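MGS-MChE2 (Uncultured bacterium, PDB 5JD6) probably hydrolyses carboxylic esters, as an esterase of the alpha/beta hydrolase fold recovered from the metagenome of lagoon sediments. Local coordinates at residues H26-G31 against P55-S60; T64-F69 against G93-L98. All coordinates share one frame; numbering follows the deposited sequence.

Contact 1: H26-G31 against P55-S60; sequences HGLMGG and PLYSMS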
ATOM      1  N   HIS A  26      -3.741  -0.208   2.537  1.00 29.99           N
ATOM      2  CA  HIS A  26      -4.483   1.008   2.233  1.00 45.33           C
ATOM      3  C   HIS A  26      -3.999   2.158   3.115  1.00 48.53           C
ATOM      4  O   HIS A  26      -3.264   1.943   4.079  1.00 48.48           O
ATOM      5  CB  HIS A  26      -5.985   0.784   2.420  1.00 51.67           C
ATOM      6  CG  HIS A  26      -6.398   0.616   3.850  1.00 61.78           C
ATOM      7  ND1 HIS A  26      -7.229   1.506   4.492  1.00 72.92           N
ATOM      8  CD2 HIS A  26      -6.088  -0.337   4.759  1.00 63.36           C
ATOM      9  CE1 HIS A  26      -7.418   1.108   5.738  1.00 76.45           C
ATOM     10  NE2 HIS A  26      -6.737  -0.007   5.926  1.00 71.12           N
ATOM     11  N   GLY A  27      -4.413   3.377   2.783  1.00 47.06           N
ATOM     12  CA  GLY A  27      -3.980   4.552   3.518  1.00 48.48           C
ATOM     13  C   GLY A  27      -4.876   4.902   4.692  1.00 52.62           C
ATOM     14  O   GLY A  27      -5.562   4.040   5.241  1.00 53.95           O
ATOM     15  N   LEU A  28      -4.864   6.175   5.079  1.00 52.41           N
ATOM     16  CA  LEU A  28      -5.687   6.659   6.183  1.00 51.15           C
ATOM     17  C   LEU A  28      -7.135   6.864   5.747  1.00 58.13           C
ATOM     18  O   LEU A  28      -8.066   6.499   6.463  1.00 64.94           O
ATOM     19  CB  LEU A  28      -5.122   7.966   6.743  1.00 56.20           C
ATOM     20  CG  LEU A  28      -3.733   7.908   7.382  1.00 54.72           C
ATOM     21  CD1 LEU A  28      -3.269   9.301   7.776  1.00 57.12           C
ATOM     22  CD2 LEU A  28      -3.740   6.982   8.589  1.00 57.51           C
ATOM     23  N   MET A  29      -7.311   7.458   4.570  1.00 70.06           N
ATOM     24  CA  MET A  29      -8.631   7.657   3.980  1.00 83.64           C
ATOM     25  C   MET A  29      -9.325   6.319   3.747  1.00 90.31           C
ATOM     26  O   MET A  29     -10.555   6.220   3.759  1.00 94.07           O
ATOM     27  CB  MET A  29      -8.509   8.432   2.661  1.00 89.32           C
ATOM     28  CG  MET A  29      -9.320   7.856   1.504  1.00 93.98           C
ATOM     29  SD  MET A  29      -9.215   8.817  -0.018  1.00131.29           S
ATOM     30  CE  MET A  29     -10.133   7.765  -1.141  1.00 97.24           C
ATOM     31  N   GLY A  30      -8.510   5.289   3.567  1.00 99.50           N
ATOM     32  CA  GLY A  30      -8.966   3.995   3.107  1.00103.18           C
ATOM     33  C   GLY A  30     -10.051   3.267   3.873  1.00108.37           C
ATOM     34  O   GLY A  30      -9.874   2.876   5.026  1.00112.86           O
ATOM     35  N   GLY A  31     -11.191   3.100   3.212  1.00105.42           N
ATOM     36  CA  GLY A  31     -12.106   2.027   3.541  1.00 97.06           C
ATOM     37  C   GLY A  31     -11.608   0.881   2.683  1.00 82.67           C
ATOM     38  O   GLY A  31     -10.671   1.066   1.908  1.00 73.96           O
ATOM     39  N   PRO A  55      -2.889  -0.941  12.632  1.00 56.61           N
ATOM     40  CA  PRO A  55      -3.233  -0.197  13.847  1.00 65.85           C
ATOM     41  C   PRO A  55      -2.799   1.266  13.770  1.00 62.40           C
ATOM     42  O   PRO A  55      -1.979   1.698  14.580  1.00 68.21           O
ATOM     43  CB  PRO A  55      -2.456  -0.939  14.933  1.00 65.69           C
ATOM     44  CG  PRO A  55      -1.259  -1.464  14.225  1.00 61.04           C
ATOM     45  CD  PRO A  55      -1.721  -1.818  12.836  1.00 55.58           C
ATOM     46  N   LEU A  56      -3.348   2.009  12.813  1.00 53.25           N
ATOM     47  CA  LEU A  56      -2.965   3.404  12.606  1.00 48.49           C
ATOM     48  C   LEU A  56      -3.236   4.267  13.835  1.00 46.77           C
ATOM     49  O   LEU A  56      -2.397   5.076  14.227  1.00 46.70           O
ATOM     50  CB  LEU A  56      -3.697   3.996  11.396  1.00 51.42           C
ATOM     51  CG  LEU A  56      -3.332   3.511   9.988  1.00 49.00           C
ATOM     52  CD1 LEU A  56      -1.845   3.196   9.885  1.00 36.12           C
ATOM     53  CD2 LEU A  56      -4.162   2.302   9.591  1.00 59.99           C
ATOM     54  N   TYR A  57      -4.406   4.087  14.443  1.00 51.91           N
ATOM     55  CA  TYR A  57      -4.830   4.947  15.545  1.00 56.48           C
ATOM     56  C   TYR A  57      -5.022   4.203  16.861  1.00 61.01           C
ATOM     57  O   TYR A  57      -5.728   4.683  17.747  1.00 68.86           O
ATOM     58  CB  TYR A  57      -6.136   5.659  15.190  1.00 55.81           C
ATOM     59  CG  TYR A  57      -6.079   6.491  13.933  1.00 60.07           C
ATOM     60  CD1 TYR A  57      -5.248   7.601  13.849  1.00 66.27           C
ATOM     61  CD2 TYR A  57      -6.869   6.178  12.834  1.00 56.68           C
ATOM     62  CE1 TYR A  57      -5.200   8.372  12.702  1.00 67.10           C
ATOM     63  CE2 TYR A  57      -6.827   6.942  11.683  1.00 58.35           C
ATOM     64  CZ  TYR A  57      -5.990   8.039  11.623  1.00 67.99           C
ATOM     65  OH  TYR A  57      -5.942   8.805  10.481  1.00 79.19           O
ATOM     66  N   SER A  58      -4.397   3.039  16.994  1.00 61.32           N
ATOM     67  CA  SER A  58      -4.575   2.241  18.199  1.00 64.03           C
ATOM     68  C   SER A  58      -3.272   1.983  18.975  1.00 65.90           C
ATOM     69  O   SER A  58      -3.326   1.448  20.082  1.00 71.67           O
ATOM     70  CB  SER A  58      -5.235   0.906  17.849  1.00 64.58           C
ATOM     71  OG  SER A  58      -4.306   0.028  17.245  1.00 66.36           O
ATOM     72  N   MET A  59      -2.167   2.334  18.355  1.00 67.24           N
ATOM     73  CA  MET A  59      -0.841   1.964  18.763  1.00 73.38           C
ATOM     74  C   MET A  59      -0.291   2.683  19.939  1.00 84.12           C
ATOM     75  O   MET A  59       0.685   3.406  19.876  1.00105.85           O
ATOM     76  CB  MET A  59       0.107   2.169  17.565  1.00 72.96           C
ATOM     77  CG  MET A  59       0.294   0.977  16.668  1.00 66.99           C
ATOM     78  SD  MET A  59       0.419  -0.461  17.685  1.00 85.04           S
ATOM     79  CE  MET A  59       2.156  -0.790  17.669  1.00101.26           C
ATOM     80  N   SER A  60      -0.954   2.514  21.050  1.00 87.03           N
ATOM     81  CA  SER A  60      -0.482   3.112  22.270  1.00 95.42           C
ATOM     82  C   SER A  60      -0.664   4.562  22.051  1.00111.47           C
ATOM     83  O   SER A  60      -1.074   5.006  20.979  1.00105.72           O
ATOM     84  CB  SER A  60       1.009   2.800  22.489  1.00 81.81           C
ATOM     85  OG  SER A  60       1.809   3.925  22.844  1.00 65.56           O
TER
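Leu28 reaches across from 26-31 and sets one methyl, CD2, against both Leu56 and Tyr57. Leu28 CD2 lies 3.8 Å from Leu56 CG, and the two leucine side chains meet at a slant. On Tyr57 it comes to the phenol end of the ring, with Leu28 CD2 3.4 Å from Tyr57 OH and 3.9 Å from Tyr57 CZ; the approach is oblique, and the two side chains run at about a right angle. Leu28 CD1 stays 3.8 Å from Tyr57 OH, so the phenol oxygen rests against the branched end of the leucine. Tyr57 CG stands anti to its own carbonyl carbon (chi1 -57°), which carries the ring back toward 26-31. Further out, helix 169-181 touches Leu28 through Ile175 and Tyr57 through Thr172, while Lys168 forms a cation-pi contact with the tyrosine and Lys171 NZ donates to its carbonyl oxygen. The arrangement joins the loops that follow strands 20-25 and 47-52 of an alpha/beta hydrolase sheet, close to the probable nucleophile elbow; the 26-31 loop carries the His-Gly motif, and Leu28, which follows it, sits where relatives commonly supply an oxyanion-hole N-H, so its backbone N may do so here.

Contact 2: T64-F69 against G93-L98; sequences TSVGTF and GGHIAL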
ATOM      1  N   THR A  64       3.336   5.254  17.582  1.00 59.09           N
ATOM      2  CA  THR A  64       2.693   5.471  16.299  1.00 47.78           C
ATOM      3  C   THR A  64       3.668   6.060  15.290  1.00 44.56           C
ATOM      4  O   THR A  64       3.855   7.274  15.223  1.00 48.28           O
ATOM      5  CB  THR A  64       1.480   6.405  16.449  1.00 42.02           C
ATOM      6  OG1 THR A  64       0.637   5.929  17.507  1.00 46.03           O
ATOM      7  CG2 THR A  64       0.685   6.455  15.162  1.00 42.29           C
ATOM      8  N   SER A  65       4.292   5.185  14.509  1.00 41.06           N
ATOM      9  CA  SER A  65       5.231   5.606  13.482  1.00 41.37           C
ATOM     10  C   SER A  65       5.130   4.696  12.266  1.00 39.28           C
ATOM     11  O   SER A  65       4.565   3.605  12.340  1.00 41.42           O
ATOM     12  CB  SER A  65       6.661   5.609  14.027  1.00 47.95           C
ATOM     13  OG  SER A  65       7.029   4.327  14.505  1.00 53.96           O
ATOM     14  N   VAL A  66       5.676   5.156  11.145  1.00 38.73           N
ATOM     15  CA  VAL A  66       5.682   4.380   9.914  1.00 33.01           C
ATOM     16  C   VAL A  66       6.484   3.096  10.109  1.00 34.63           C
ATOM     17  O   VAL A  66       6.145   2.046   9.556  1.00 32.26           O
ATOM     18  CB  VAL A  66       6.255   5.206   8.743  1.00 34.59           C
ATOM     19  CG1 VAL A  66       6.341   4.374   7.475  1.00 45.29           C
ATOM     20  CG2 VAL A  66       5.394   6.433   8.508  1.00 33.29           C
ATOM     21  N   GLY A  67       7.535   3.180  10.918  1.00 31.60           N
ATOM     22  CA  GLY A  67       8.350   2.024  11.244  1.00 30.35           C
ATOM     23  C   GLY A  67       7.576   0.956  11.991  1.00 42.76           C
ATOM     24  O   GLY A  67       7.775  -0.238  11.768  1.00 47.23           O
ATOM     25  N   THR A  68       6.685   1.389  12.880  1.00 38.53           N
ATOM     26  CA  THR A  68       5.848   0.471  13.646  1.00 39.77           C
ATOM     27  C   THR A  68       4.866  -0.272  12.745  1.00 38.37           C
ATOM     28  O   THR A  68       4.677  -1.483  12.877  1.00 35.22           O
ATOM     29  CB  THR A  68       5.064   1.213  14.743  1.00 43.08           C
ATOM     30  OG1 THR A  68       5.976   1.704  15.735  1.00 44.82           O
ATOM     31  CG2 THR A  68       4.061   0.285  15.408  1.00 29.27           C
ATOM     32  N   PHE A  69       4.245   0.460  11.826  1.00 40.89           N
ATOM     33  CA  PHE A  69       3.289  -0.129  10.896  1.00 35.89           C
ATOM     34  C   PHE A  69       3.975  -1.144   9.987  1.00 29.65           C
ATOM     35  O   PHE A  69       3.409  -2.190   9.671  1.00 29.55           O
ATOM     36  CB  PHE A  69       2.611   0.959  10.064  1.00 33.20           C
ATOM     37  CG  PHE A  69       1.914   2.006  10.886  1.00 32.59           C
ATOM     38  CD1 PHE A  69       1.283   1.668  12.072  1.00 27.31           C
ATOM     39  CD2 PHE A  69       1.896   3.330  10.477  1.00 33.30           C
ATOM     40  CE1 PHE A  69       0.642   2.629  12.833  1.00 34.72           C
ATOM     41  CE2 PHE A  69       1.259   4.296  11.234  1.00 37.21           C
ATOM     42  CZ  PHE A  69       0.630   3.945  12.414  1.00 36.86           C
ATOM     43  N   GLY A  93      -0.199   3.740   2.756  1.00 31.86           N
ATOM     44  CA  GLY A  93       0.024   2.310   2.635  1.00 23.09           C
ATOM     45  C   GLY A  93       1.224   1.980   1.769  1.00 24.77           C
ATOM     46  O   GLY A  93       1.989   1.064   2.072  1.00 17.91           O
ATOM     47  N   GLY A  94       1.389   2.734   0.687  1.00 25.95           N
ATOM     48  CA  GLY A  94       2.536   2.567  -0.187  1.00 27.05           C
ATOM     49  C   GLY A  94       3.831   2.873   0.538  1.00 29.63           C
ATOM     50  O   GLY A  94       4.849   2.216   0.319  1.00 33.09           O
ATOM     51  N   HIS A  95       3.787   3.876   1.409  1.00 29.92           N
ATOM     52  CA  HIS A  95       4.949   4.256   2.204  1.00 28.15           C
ATOM     53  C   HIS A  95       5.301   3.145   3.191  1.00 29.54           C
ATOM     54  O   HIS A  95       6.476   2.821   3.378  1.00 22.64           O
ATOM     55  CB  HIS A  95       4.685   5.570   2.942  1.00 26.37           C
ATOM     56  CG  HIS A  95       5.918   6.212   3.495  1.00 33.84           C
ATOM     57  ND1 HIS A  95       5.893   7.426   4.148  1.00 41.17           N
ATOM     58  CD2 HIS A  95       7.212   5.815   3.490  1.00 36.77           C
ATOM     59  CE1 HIS A  95       7.120   7.747   4.522  1.00 44.27           C
ATOM     60  NE2 HIS A  95       7.938   6.786   4.136  1.00 45.51           N
ATOM     61  N   ILE A  96       4.279   2.563   3.816  1.00 27.66           N
ATOM     62  CA  ILE A  96       4.474   1.431   4.716  1.00 27.79           C
ATOM     63  C   ILE A  96       5.093   0.261   3.964  1.00 25.85           C
ATOM     64  O   ILE A  96       6.015  -0.391   4.455  1.00 26.52           O
ATOM     65  CB  ILE A  96       3.151   0.961   5.356  1.00 23.89           C
ATOM     66  CG1 ILE A  96       2.383   2.139   5.955  1.00 23.97           C
ATOM     67  CG2 ILE A  96       3.419  -0.106   6.408  1.00 22.56           C
ATOM     68  CD1 ILE A  96       3.128   2.865   7.042  1.00 39.47           C
ATOM     69  N   ALA A  97       4.571   0.004   2.768  1.00 21.78           N
ATOM     70  CA  ALA A  97       5.058  -1.079   1.923  1.00 28.21           C
ATOM     71  C   ALA A  97       6.515  -0.855   1.530  1.00 31.64           C
ATOM     72  O   ALA A  97       7.329  -1.776   1.586  1.00 26.86           O
ATOM     73  CB  ALA A  97       4.188  -1.215   0.684  1.00 26.71           C
ATOM     74  N   LEU A  98       6.831   0.375   1.134  1.00 23.79           N
ATOM     75  CA  LEU A  98       8.197   0.748   0.778  1.00 29.24           C
ATOM     76  C   LEU A  98       9.166   0.502   1.928  1.00 30.03           C
ATOM     77  O   LEU A  98      10.208  -0.127   1.747  1.00 32.27           O
ATOM     78  CB  LEU A  98       8.257   2.217   0.355  1.00 33.42           C
ATOM     79  CG  LEU A  98       7.958   2.518  -1.112  1.00 35.42           C
ATOM     80  CD1 LEU A  98       7.389   3.917  -1.264  1.00 37.14           C
ATOM     81  CD2 LEU A  98       9.213   2.355  -1.956  1.00 28.73           C
TER
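Ile96 pushes its CD1 methyl between Val66 and Phe69. Ile96 CD1 is 3.6 Å from Val66 CG1 and equally 3.6 Å from Phe69 CB, and it lies at the edge of the Phe69 ring, near the ring plane, with Ile96 CD1 3.7 Å from Phe69 CD2. Two torsions near -60° (chi1 -50°, chi2 -61°) bend the isoleucine so that CD1 turns to helix 66-80, while Ile96 CG2 rests 3.9 Å from Phe69 CB. Val66 holds CG1 opposite its backbone N (chi1 177°) and thereby offers one methyl to two neighbours. Besides Ile96, that methyl sits over the centre of the His95 imidazole, 4.3 Å from Val66 CG1 to the ring centroid and almost on the normal, a CH-pi contact. His95 NE2 is hydrogen-bonded to the carbonyl oxygen of His182, which ties down the polar end of the ring while its face receives the valine. At the start of helix 66-80, Ser65 occupies the N-cap position, and Val66 N is bonded to Ser178 OG. No hydrogen bond links the two segments: between them lie methyl packing, the Phe69 edge and one imidazole face, so this buried, largely apolar contact probably rests on dispersion and burial of apolar surface.

In the fold
The loop holding 55-60 runs on into helix 66-80, so contacts 1 and 2 follow one another along the chain with centres about 10 Å apart. They abut: Leu56 packs on Phe69, and Met59 on Thr68. Contact 1 joins two loops beyond the strand ends and is only partly buried; contact 2 joins two helices and is wholly buried, nearer the centre of the chain. Neither has a hydrogen bond across it. The first sets leucine against leucine and a phenol end, whereas the second combines valine and isoleucine with a phenylalanine edge and an imidazole face. Helix 169-181 touches both, and its Ile175 meets Leu28 as well as Phe69. The 93-98 segment begins at Gly93 of the probable nucleophile elbow, though Gly93 itself takes no part in the packing.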